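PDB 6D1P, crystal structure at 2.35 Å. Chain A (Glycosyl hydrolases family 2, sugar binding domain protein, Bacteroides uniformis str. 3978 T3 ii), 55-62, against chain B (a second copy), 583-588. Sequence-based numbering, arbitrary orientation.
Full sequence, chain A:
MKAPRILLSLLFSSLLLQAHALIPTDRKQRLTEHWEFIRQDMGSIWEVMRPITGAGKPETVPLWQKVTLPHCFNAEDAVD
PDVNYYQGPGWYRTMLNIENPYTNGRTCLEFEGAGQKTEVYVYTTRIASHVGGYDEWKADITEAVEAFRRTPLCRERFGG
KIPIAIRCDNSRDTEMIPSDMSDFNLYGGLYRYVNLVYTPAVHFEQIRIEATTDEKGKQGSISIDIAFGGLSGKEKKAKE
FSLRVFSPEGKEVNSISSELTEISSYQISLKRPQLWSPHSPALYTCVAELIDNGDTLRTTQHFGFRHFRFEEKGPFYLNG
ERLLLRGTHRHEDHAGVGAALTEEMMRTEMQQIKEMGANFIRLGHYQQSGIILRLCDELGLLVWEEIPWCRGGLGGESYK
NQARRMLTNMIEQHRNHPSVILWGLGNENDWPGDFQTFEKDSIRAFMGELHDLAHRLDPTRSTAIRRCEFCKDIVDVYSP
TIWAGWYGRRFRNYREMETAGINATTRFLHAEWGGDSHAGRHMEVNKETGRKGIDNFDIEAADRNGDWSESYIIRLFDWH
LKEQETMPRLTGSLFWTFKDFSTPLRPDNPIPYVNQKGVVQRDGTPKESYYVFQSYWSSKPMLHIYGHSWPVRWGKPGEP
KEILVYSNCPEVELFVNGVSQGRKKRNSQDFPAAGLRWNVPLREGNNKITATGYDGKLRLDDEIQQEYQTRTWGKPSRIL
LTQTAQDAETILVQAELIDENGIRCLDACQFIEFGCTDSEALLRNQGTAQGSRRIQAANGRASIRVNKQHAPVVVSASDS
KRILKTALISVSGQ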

# COMPACT_ATOMS: atom_id res chain seq x y z
N ALA A 55 -11.62 -23.65 5.83
CA ALA A 55 -12.09 -22.29 5.95
C ALA A 55 -11.54 -21.65 7.21
O ALA A 55 -11.52 -22.27 8.28
N GLY A 56 -11.03 -20.43 7.08
CA GLY A 56 -10.49 -19.70 8.20
C GLY A 56 -9.15 -20.17 8.72
O GLY A 56 -8.68 -19.62 9.73
N LYS A 57 -8.50 -21.15 8.07
CA LYS A 57 -7.17 -21.60 8.50
C LYS A 57 -6.13 -20.54 8.17
O LYS A 57 -6.36 -19.68 7.31
N PRO A 58 -4.96 -20.56 8.83
CA PRO A 58 -4.01 -19.45 8.64
C PRO A 58 -3.62 -19.20 7.18
O PRO A 58 -3.32 -18.06 6.83
N GLU A 59 -3.66 -20.21 6.32
CA GLU A 59 -3.29 -19.96 4.94
C GLU A 59 -4.42 -19.32 4.12
O GLU A 59 -4.24 -19.09 2.92
N THR A 60 -5.56 -19.02 4.75
CA THR A 60 -6.68 -18.30 4.14
C THR A 60 -6.38 -16.81 3.95
O THR A 60 -7.10 -16.14 3.21
N VAL A 61 -5.37 -16.30 4.63
CA VAL A 61 -4.93 -14.91 4.46
C VAL A 61 -3.48 -14.94 4.02
O VAL A 61 -2.75 -15.92 4.27
N PRO A 62 -3.00 -13.87 3.34
CA PRO A 62 -3.75 -12.67 2.93
C PRO A 62 -4.79 -12.95 1.85
O PRO A 62 -4.73 -14.00 1.20
N THR B 583 -4.73 -9.58 15.10
CA THR B 583 -4.24 -10.74 14.39
C THR B 583 -4.68 -10.63 12.93
O THR B 583 -5.82 -10.27 12.65
N PRO B 584 -3.78 -10.93 11.98
CA PRO B 584 -4.18 -10.94 10.57
C PRO B 584 -5.08 -12.10 10.21
O PRO B 584 -5.59 -12.13 9.08
N LEU B 585 -5.29 -13.06 11.12
CA LEU B 585 -5.97 -14.30 10.78
C LEU B 585 -7.49 -14.23 10.88
O LEU B 585 -8.17 -15.13 10.37
N ARG B 586 -8.05 -13.19 11.51
CA ARG B 586 -9.49 -13.12 11.78
C ARG B 586 -10.15 -11.92 11.09
O ARG B 586 -10.59 -10.97 11.76
N PRO B 587 -10.27 -11.95 9.77
CA PRO B 587 -10.99 -10.85 9.09
C PRO B 587 -12.42 -10.68 9.58
O PRO B 587 -12.94 -9.56 9.56
N ASP B 588 -13.06 -11.76 10.03
CA ASP B 588 -14.49 -11.77 10.28
C ASP B 588 -14.85 -11.81 11.76
O ASP B 588 -16.02 -12.02 12.09

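A:Val61 and B:Leu585 form the apolar centre of the contact between the two stretches, which buries 272 Å² with both sides summed. A:Val61 points its CA-to-CB bond toward chain B, with chi1 in m. A:Val61 CG2 lies 3.6 Å and A:Val61 CG1 3.7 Å from B:Pro584 O; CG2 also packs on B:Leu585 CD2 (3.8 Å) and CG1 on B:Pro587 CG (4.1 Å). B:Pro587 points toward chain A. B:Leu585 leaves its backbone sideways, but its m,t rotamer brings the end of the side chain nearer, so that CD2 packs against A:Val61 and also lies 4.0 Å from A:Pro58 CA, while CD1 sits 4.1 Å from A:Pro58 CG. A type I turn from B:Thr583 to B:Arg586 carries this leucine, and B:Leu585 N donates to B:Thr583 OG1 (3.0 Å). The short 3-10 segment from A:Pro58 to A:Thr60 is steadied by A:Thr60, whose N and OG1 each donate to A:Lys57 O at 2.8 Å. A:Lys57 and A:Glu59 point away and do not touch the chain B stretch. At the polar edge, B:Arg586 starts away from chain A, yet its m,m,p course returns the guanidinium, and NH2 donates a nearly straight hydrogen bond to A:Gly56 O (2.7 Å, 165°), near the guanidinium plane. A:Gly56 has positive phi, and an ideal CB there would lie only 3.3 Å from B:Arg586 NH2.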

# COMPACT_ATOMS: atom_id res chain seq x y z
CB ALA A 55 -13.62 -22.26 5.98
CB LYS A 57 -6.81 -22.93 7.82
CG LYS A 57 -7.65 -24.13 8.27
CD LYS A 57 -7.49 -24.39 9.76
CE LYS A 57 -7.59 -25.88 10.07
NZ LYS A 57 -6.38 -26.63 9.58
CB PRO A 58 -2.80 -19.88 9.48
CG PRO A 58 -3.39 -20.75 10.55
CD PRO A 58 -4.51 -21.50 9.87
CB GLU A 59 -2.79 -21.27 4.29
CG GLU A 59 -3.83 -22.39 4.13
CD GLU A 59 -4.14 -23.16 5.43
OE1 GLU A 59 -3.52 -22.90 6.49
OE2 GLU A 59 -5.02 -24.04 5.37
CB THR A 60 -7.95 -18.45 5.00
OG1 THR A 60 -8.19 -19.84 5.24
CG2 THR A 60 -9.19 -17.87 4.30
CB VAL A 61 -5.14 -14.08 5.75
CG1 VAL A 61 -6.59 -14.19 6.22
CG2 VAL A 61 -4.17 -14.51 6.84
CB PRO A 62 -2.64 -11.74 2.41
CG PRO A 62 -1.50 -12.65 2.06
CD PRO A 62 -1.56 -13.77 3.03
CB THR B 583 -4.78 -12.06 14.96
OG1 THR B 583 -4.54 -13.12 14.03
CG2 THR B 583 -6.28 -11.95 15.23
CB PRO B 584 -2.84 -11.06 9.83
CG PRO B 584 -1.99 -11.88 10.81
CD PRO B 584 -2.38 -11.36 12.18
CB LEU B 585 -5.48 -15.44 11.67
CG LEU B 585 -3.98 -15.79 11.67
CD1 LEU B 585 -3.73 -17.10 12.43
CD2 LEU B 585 -3.38 -15.84 10.28
CB ARG B 586 -9.72 -13.09 13.29
CG ARG B 586 -8.99 -14.21 14.05
CD ARG B 586 -9.80 -15.52 14.14
NE ARG B 586 -10.10 -16.14 12.84
CZ ARG B 586 -9.37 -17.09 12.25
NH1 ARG B 586 -8.27 -17.57 12.83
NH2 ARG B 586 -9.75 -17.58 11.06
CB PRO B 587 -10.98 -11.27 7.61
CG PRO B 587 -10.02 -12.37 7.50
CD PRO B 587 -9.91 -13.03 8.84
CB ASP B 588 -15.12 -12.94 9.53
CG ASP B 588 -14.92 -12.81 8.02
OD1 ASP B 588 -14.87 -11.66 7.52
OD2 ASP B 588 -14.79 -13.85 7.33